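Local coordinates for secretory pathway GDP dissociation inhibitor (Saccharomyces cerevisiae, PDB 2BCG), which regulates the GDP/GTP exchange of the GTPase SEC4 by inhibiting GDP dissociation, extracts GDP-bound YPT7 from vacuolar membranes, and is essential to the yeast secretory pathway, at residues A[299-303]-A[409-413]; A[262-267]-A[279-284]. All blocks are in the same frame, centred on the assembly; numbering follows the deposited sequence. Where two conformers were deposited one is given.

Contact 1 (A[299-303]-A[409-413]); sequences FPEKC and DNIYL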
ATOM      1  N   PHE A 299       2.736  18.940  12.280  1.00 17.28           N
ATOM      2  CA  PHE A 299       3.505  20.199  12.412  1.00 18.00           C
ATOM      3  C   PHE A 299       2.935  21.198  11.410  1.00 18.71           C
ATOM      4  O   PHE A 299       3.660  21.631  10.506  1.00 17.87           O
ATOM      5  CB  PHE A 299       5.002  20.002  12.127  1.00 17.92           C
ATOM      6  CG  PHE A 299       5.714  19.149  13.130  1.00 17.78           C
ATOM      7  CD1 PHE A 299       5.826  17.772  12.951  1.00 18.39           C
ATOM      8  CD2 PHE A 299       6.307  19.729  14.257  1.00 17.46           C
ATOM      9  CE1 PHE A 299       6.526  16.983  13.893  1.00 17.48           C
ATOM     10  CE2 PHE A 299       6.988  18.946  15.188  1.00 17.00           C
ATOM     11  CZ  PHE A 299       7.095  17.575  15.014  1.00 18.15           C
ATOM     12  N   PRO A 300       1.658  21.572  11.578  1.00 20.22           N
ATOM     13  CA  PRO A 300       1.044  22.480  10.602  1.00 21.24           C
ATOM     14  C   PRO A 300       1.757  23.830  10.523  1.00 22.04           C
ATOM     15  O   PRO A 300       1.860  24.412   9.427  1.00 22.69           O
ATOM     16  CB  PRO A 300      -0.412  22.624  11.090  1.00 21.56           C
ATOM     17  CG  PRO A 300      -0.390  22.242  12.542  1.00 22.01           C
ATOM     18  CD  PRO A 300       0.710  21.181  12.651  1.00 20.88           C
ATOM     19  N   GLU A 301       2.292  24.283  11.660  1.00 23.28           N
ATOM     20  CA  GLU A 301       3.046  25.549  11.689  1.00 24.44           C
ATOM     21  C   GLU A 301       4.335  25.537  10.860  1.00 23.40           C
ATOM     22  O   GLU A 301       4.802  26.601  10.444  1.00 23.97           O
ATOM     23  CB  GLU A 301       3.317  26.062  13.119  1.00 25.87           C
ATOM     24  CG  GLU A 301       3.121  25.095  14.275  1.00 30.70           C
ATOM     25  CD  GLU A 301       4.224  24.047  14.406  1.00 31.00           C
ATOM     26  OE1 GLU A 301       5.408  24.399  14.669  1.00 39.06           O
ATOM     27  OE2 GLU A 301       3.884  22.858  14.298  1.00 32.88           O
ATOM     28  N   LYS A 302       4.881  24.342  10.591  1.00 21.55           N
ATOM     29  CA  LYS A 302       6.129  24.185   9.862  1.00 20.18           C
ATOM     30  C   LYS A 302       5.892  23.912   8.380  1.00 18.89           C
ATOM     31  O   LYS A 302       6.855  23.624   7.640  1.00 16.95           O
ATOM     32  CB  LYS A 302       6.930  23.005  10.431  0.50 20.09           C
ATOM     33  CG  LYS A 302       7.374  23.152  11.870  0.50 20.99           C
ATOM     34  CD  LYS A 302       8.699  23.901  11.973  0.50 22.37           C
ATOM     35  CE  LYS A 302       9.014  24.258  13.417  0.50 22.63           C
ATOM     36  NZ  LYS A 302      10.401  24.772  13.556  0.50 24.85           N
ATOM     37  N   CYS A 303       4.623  24.012   7.951  1.00 18.97           N
ATOM     38  CA  CYS A 303       4.269  23.755   6.552  1.00 18.69           C
ATOM     39  C   CYS A 303       3.536  24.933   5.956  1.00 18.72           C
ATOM     40  O   CYS A 303       3.020  25.786   6.693  1.00 20.31           O
ATOM     41  CB  CYS A 303       3.378  22.519   6.413  1.00 18.54           C
ATOM     42  SG  CYS A 303       4.185  21.038   6.983  1.00 20.89           S
ATOM     43  N   ASP A 409      16.236  22.042  12.216  1.00 20.37           N
ATOM     44  CA  ASP A 409      15.443  21.703  13.424  1.00 20.87           C
ATOM     45  C   ASP A 409      15.331  20.149  13.597  1.00 20.14           C
ATOM     46  O   ASP A 409      14.780  19.699  14.597  1.00 20.83           O
ATOM     47  CB  ASP A 409      14.042  22.407  13.402  1.00 21.08           C
ATOM     48  CG  ASP A 409      13.252  22.119  12.139  1.00 23.02           C
ATOM     49  OD1 ASP A 409      12.162  22.748  11.907  1.00 23.24           O
ATOM     50  OD2 ASP A 409      13.736  21.274  11.371  1.00 22.02           O
ATOM     51  N   ASN A 410      15.910  19.358  12.674  1.00 18.50           N
ATOM     52  CA  ASN A 410      15.750  17.881  12.609  1.00 19.33           C
ATOM     53  C   ASN A 410      14.283  17.460  12.558  1.00 18.64           C
ATOM     54  O   ASN A 410      13.924  16.423  13.108  1.00 18.21           O
ATOM     55  CB  ASN A 410      16.537  17.153  13.714  0.70 20.02           C
ATOM     56  CG  ASN A 410      18.061  17.243  13.518  0.70 21.25           C
ATOM     57  OD1 ASN A 410      18.583  17.238  12.388  0.70 18.62           O
ATOM     58  ND2 ASN A 410      18.786  17.309  14.644  0.70 21.33           N
ATOM     59  N   ILE A 411      13.461  18.280  11.906  1.00 17.56           N
ATOM     60  CA  ILE A 411      12.044  17.976  11.681  1.00 16.52           C
ATOM     61  C   ILE A 411      11.832  17.872  10.178  1.00 15.61           C
ATOM     62  O   ILE A 411      11.699  18.893   9.446  1.00 14.49           O
ATOM     63  CB  ILE A 411      11.131  19.018  12.327  1.00 16.59           C
ATOM     64  CG1 ILE A 411      11.357  19.037  13.850  1.00 18.06           C
ATOM     65  CG2 ILE A 411       9.668  18.738  12.005  1.00 17.13           C
ATOM     66  CD1 ILE A 411      10.710  20.207  14.559  1.00 21.44           C
ATOM     67  N   TYR A 412      11.814  16.613   9.738  1.00 13.98           N
ATOM     68  CA  TYR A 412      11.856  16.274   8.322  1.00 13.74           C
ATOM     69  C   TYR A 412      10.425  15.919   7.902  1.00 13.74           C
ATOM     70  O   TYR A 412       9.872  14.907   8.319  1.00 14.03           O
ATOM     71  CB  TYR A 412      12.803  15.100   8.082  1.00 15.35           C
ATOM     72  CG  TYR A 412      14.245  15.457   8.422  1.00 15.00           C
ATOM     73  CD1 TYR A 412      14.797  15.139   9.694  1.00 17.01           C
ATOM     74  CD2 TYR A 412      15.014  16.173   7.532  1.00 15.29           C
ATOM     75  CE1 TYR A 412      16.135  15.507  10.023  1.00 17.15           C
ATOM     76  CE2 TYR A 412      16.358  16.546   7.849  1.00 16.47           C
ATOM     77  CZ  TYR A 412      16.897  16.208   9.083  1.00 18.08           C
ATOM     78  OH  TYR A 412      18.197  16.546   9.389  1.00 19.14           O
ATOM     79  N   LEU A 413       9.832  16.800   7.111  1.00 13.01           N
ATOM     80  CA  LEU A 413       8.408  16.683   6.777  1.00 13.48           C
ATOM     81  C   LEU A 413       8.185  16.260   5.360  1.00 12.84           C
ATOM     82  O   LEU A 413       8.902  16.663   4.415  1.00 13.28           O
ATOM     83  CB  LEU A 413       7.706  18.013   7.032  1.00 14.14           C
ATOM     84  CG  LEU A 413       7.823  18.472   8.498  1.00 15.86           C
ATOM     85  CD1 LEU A 413       7.336  19.893   8.729  1.00 20.49           C
ATOM     86  CD2 LEU A 413       7.178  17.488   9.483  1.00 19.10           C
TER

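Contact 2 (A[262-267]-A[279-284]); sequences DTPIDE and GVKTKL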
ATOM      1  N   ASP A 262      -3.474   5.059  17.588  1.00 14.52           N
ATOM      2  CA  ASP A 262      -4.441   5.695  18.518  1.00 16.17           C
ATOM      3  C   ASP A 262      -3.706   6.361  19.684  1.00 16.79           C
ATOM      4  O   ASP A 262      -4.162   6.316  20.834  1.00 18.31           O
ATOM      5  CB  ASP A 262      -5.434   4.638  19.054  1.00 17.83           C
ATOM      6  CG  ASP A 262      -6.672   5.237  19.736  1.00 21.62           C
ATOM      7  OD1 ASP A 262      -7.264   4.514  20.564  1.00 26.82           O
ATOM      8  OD2 ASP A 262      -7.069   6.381  19.453  1.00 25.15           O
ATOM      9  N   THR A 263      -2.590   7.022  19.360  1.00 15.99           N
ATOM     10  CA  THR A 263      -1.709   7.599  20.345  1.00 17.33           C
ATOM     11  C   THR A 263      -1.454   9.059  19.964  1.00 18.42           C
ATOM     12  O   THR A 263      -0.542   9.360  19.205  1.00 19.17           O
ATOM     13  CB  THR A 263      -0.393   6.775  20.453  1.00 17.18           C
ATOM     14  OG1 THR A 263      -0.703   5.449  20.882  1.00 17.33           O
ATOM     15  CG2 THR A 263       0.591   7.384  21.437  1.00 18.95           C
ATOM     16  N   PRO A 264      -2.323   9.967  20.444  1.00 19.18           N
ATOM     17  CA  PRO A 264      -2.104  11.402  20.265  1.00 19.44           C
ATOM     18  C   PRO A 264      -0.711  11.841  20.705  1.00 19.34           C
ATOM     19  O   PRO A 264      -0.155  11.301  21.652  1.00 19.20           O
ATOM     20  CB  PRO A 264      -3.149  12.028  21.198  1.00 20.40           C
ATOM     21  CG  PRO A 264      -4.281  11.054  21.101  1.00 20.92           C
ATOM     22  CD  PRO A 264      -3.594   9.689  21.141  1.00 20.47           C
ATOM     23  N   ILE A 265      -0.160  12.839  20.023  1.00 18.93           N
ATOM     24  CA  ILE A 265       1.031  13.500  20.520  1.00 19.80           C
ATOM     25  C   ILE A 265       0.583  14.631  21.443  1.00 20.96           C
ATOM     26  O   ILE A 265       0.141  15.662  20.969  1.00 22.17           O
ATOM     27  CB  ILE A 265       1.903  14.045  19.344  1.00 20.10           C
ATOM     28  CG1 ILE A 265       2.253  12.911  18.357  1.00 19.86           C
ATOM     29  CG2 ILE A 265       3.175  14.742  19.869  1.00 19.99           C
ATOM     30  CD1 ILE A 265       2.922  11.643  18.977  1.00 21.14           C
ATOM     31  N   ASP A 266       0.684  14.404  22.752  1.00 21.35           N
ATOM     32  CA  ASP A 266       0.295  15.405  23.747  1.00 22.07           C
ATOM     33  C   ASP A 266       1.128  16.667  23.620  1.00 22.90           C
ATOM     34  O   ASP A 266       0.599  17.768  23.753  1.00 24.51           O
ATOM     35  CB  ASP A 266       0.473  14.853  25.155  1.00 22.00           C
ATOM     36  CG  ASP A 266      -0.400  13.649  25.451  1.00 23.39           C
ATOM     37  OD1 ASP A 266      -0.008  12.899  26.375  1.00 25.59           O
ATOM     38  OD2 ASP A 266      -1.466  13.478  24.823  1.00 24.64           O
ATOM     39  N   GLU A 267       2.429  16.488  23.402  1.00 22.96           N
ATOM     40  CA  GLU A 267       3.392  17.579  23.323  1.00 25.18           C
ATOM     41  C   GLU A 267       4.621  17.135  22.534  1.00 24.22           C
ATOM     42  O   GLU A 267       5.165  16.047  22.735  1.00 24.36           O
ATOM     43  CB  GLU A 267       3.835  18.002  24.729  1.00 25.04           C
ATOM     44  CG  GLU A 267       4.589  19.323  24.782  1.00 27.30           C
ATOM     45  CD  GLU A 267       5.078  19.661  26.180  1.00 27.35           C
ATOM     46  OE1 GLU A 267       5.942  20.566  26.301  1.00 31.46           O
ATOM     47  OE2 GLU A 267       4.617  19.015  27.151  1.00 32.69           O
ATOM     48  N   GLY A 279      11.989  15.061  21.251  1.00 19.72           N
ATOM     49  CA  GLY A 279      11.060  13.951  21.512  1.00 18.73           C
ATOM     50  C   GLY A 279       9.590  14.303  21.538  1.00 17.78           C
ATOM     51  O   GLY A 279       9.183  15.396  21.131  1.00 17.64           O
ATOM     52  N   VAL A 280       8.782  13.356  22.019  1.00 16.95           N
ATOM     53  CA  VAL A 280       7.322  13.519  22.112  1.00 17.23           C
ATOM     54  C   VAL A 280       6.815  12.967  23.446  1.00 18.18           C
ATOM     55  O   VAL A 280       7.377  11.998  23.971  1.00 19.02           O
ATOM     56  CB  VAL A 280       6.550  12.838  20.930  1.00 17.24           C
ATOM     57  CG1 VAL A 280       6.920  13.488  19.611  1.00 16.91           C
ATOM     58  CG2 VAL A 280       6.779  11.342  20.901  1.00 16.36           C
ATOM     59  N   LYS A 281       5.756  13.586  23.977  1.00 19.51           N
ATOM     60  CA  LYS A 281       5.053  13.070  25.147  1.00 21.37           C
ATOM     61  C   LYS A 281       3.717  12.490  24.700  1.00 20.05           C
ATOM     62  O   LYS A 281       2.972  13.101  23.919  1.00 19.94           O
ATOM     63  CB  LYS A 281       4.828  14.197  26.162  1.00 21.88           C
ATOM     64  CG  LYS A 281       4.171  13.793  27.490  1.00 24.90           C
ATOM     65  CD  LYS A 281       3.995  15.029  28.408  1.00 25.44           C
ATOM     66  CE  LYS A 281       3.313  14.705  29.734  1.00 28.48           C
ATOM     67  NZ  LYS A 281       3.385  15.899  30.662  1.00 31.93           N
ATOM     68  N   THR A 282       3.425  11.292  25.203  1.00 19.54           N
ATOM     69  CA  THR A 282       2.204  10.591  24.874  1.00 19.48           C
ATOM     70  C   THR A 282       1.618   9.999  26.156  1.00 20.11           C
ATOM     71  O   THR A 282       2.278  10.027  27.200  1.00 20.17           O
ATOM     72  CB  THR A 282       2.499   9.437  23.882  1.00 19.07           C
ATOM     73  OG1 THR A 282       3.161   8.393  24.589  1.00 18.47           O
ATOM     74  CG2 THR A 282       3.382   9.877  22.679  1.00 18.97           C
ATOM     75  N   LYS A 283       0.393   9.463  26.055  1.00 20.70           N
ATOM     76  CA  LYS A 283      -0.267   8.730  27.143  1.00 22.66           C
ATOM     77  C   LYS A 283       0.540   7.533  27.631  1.00 22.98           C
ATOM     78  O   LYS A 283       0.311   7.032  28.733  1.00 24.29           O
ATOM     79  CB  LYS A 283      -1.660   8.254  26.688  1.00 23.14           C
ATOM     80  CG  LYS A 283      -1.634   7.185  25.592  1.00 23.36           C
ATOM     81  CD  LYS A 283      -3.032   6.881  25.067  1.00 24.17           C
ATOM     82  CE  LYS A 283      -2.986   5.730  24.075  1.00 24.94           C
ATOM     83  NZ  LYS A 283      -4.320   5.432  23.486  1.00 25.88           N
ATOM     84  N   LEU A 284       1.475   7.066  26.798  1.00 23.00           N
ATOM     85  CA  LEU A 284       2.328   5.903  27.123  1.00 23.61           C
ATOM     86  C   LEU A 284       3.698   6.286  27.679  1.00 23.49           C
ATOM     87  O   LEU A 284       4.468   5.425  28.094  1.00 24.35           O
ATOM     88  CB  LEU A 284       2.509   4.998  25.894  1.00 23.88           C
ATOM     89  CG  LEU A 284       1.252   4.322  25.323  1.00 25.68           C
ATOM     90  CD1 LEU A 284       1.623   3.460  24.121  1.00 27.72           C
ATOM     91  CD2 LEU A 284       0.553   3.489  26.395  1.00 28.40           C
TER
HETATM   92  O   HOH W   1      -1.212  10.199  23.787  1.00 27.13           O

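Contact 1 (A[299-303]-A[409-413])
Asp-409 meets Lys-302 from the opposite direction in a salt bridge that rests on one of two modelled lysine conformers: Lys-302 NZ lies 3.1 Å from Asp-409 OD1, at the anti lone pair of that oxygen. The other carboxylate oxygen closes an Asx turn: Ile-411 N donates to Asp-409 OD2 at 3.1 Å, entering 56° out of the carboxylate plane. Each oxygen then has its own partner, which should limit rotation of the group. An asparagine here would probably weaken the grip on Lys-302 in that conformer, leaving its ammonium without the opposing charge. Next in sequence, Ile-411 lays its CG2 methyl over the Phe-299 ring, 3.9 Å from the centroid and only 3° off the normal, a CH-pi contact; CG2 stands anti to the backbone N, while CD1 on the other branch reaches Phe-299 CE2 at 4.0 Å. Leu-413 divides its methyls: CD2 lies 3.7 Å from Phe-299 CD1, and CD1 touches both Lys-302 CB (3.6 Å) and Cys-303 SG (3.8 Å). Strand 411-413 edges the five-stranded parallel sheet beside strand 292-294, whose Val-292 and Ala-294 also touch Phe-299. Val-268 and Tyr-270 of strand 267-271 pack on the same ring, while helix 424-438 touches Tyr-412.

Contact 2 (A[262-267]-A[279-284])
A classic beta bulge marks the entry into the three-stranded antiparallel sheet: Asp-266 and Glu-267 both face Lys-281. The evidence is a shared acceptor, since Lys-281 O receives weak bonds from Asp-266 N (2.9 Å, but bent to 128°) and from Glu-267 N. The return bond is firm, Lys-281 N to Glu-267 O at 2.8 Å and 170°, as befits an antiparallel hydrogen-bonded pair. Beyond the bulge a water joins the backbones, donating to Pro-264 O at 2.6 Å and accepting from Lys-283 N at 2.9 Å. Farther along, Lys-283 runs fully extended past CG and its NZ donates to Asp-262 O at 2.8 Å, somewhat tilted from the carbonyl plane. Side-chain carbons also meet: the Thr-263 CG2 methyl comes 3.7 Å from Thr-282 CB, and Ile-265 CG2 packs 4.0 Å from Val-280 CG1. With its OG1 between the backbone N and the carbonyl carbon (chi1 73°), Thr-282 accepts from Leu-284 N in an ST turn; the same OG1 also bonds to Gly-285 O. Ile-40 of strand 37-40 in the parallel sheet touches Thr-263, Ile-265 and Val-280, and strand 285-288 pairs with strand 276-282, Val-280 bonding to the Phe-287 backbone while Thr-282 packs on Phe-287.

Overall arrangement
Contact 2 closes before contact 1 opens, so the two follow in series along the chain. Their centres are about 17 Å apart and their nearest atoms about 6 Å, without touching, on the same side of the chain's centre. Contact 1 ties strand 411-413, one outermost strand of the parallel sheet, to the loop between strand 292-294 and strand 303-317 of the mixed sheet. Contact 2 ties the loop after strand 258-260, the other outermost strand, to the small antiparallel sheet. That small sheet packs against the parallel one, Tyr-270 touching Ile-411 and Val-280 touching Ile-40; the parallel sheet's 3-2-1-4-5 order is consistent with the Rossmann-like clan of this Rab GDI family.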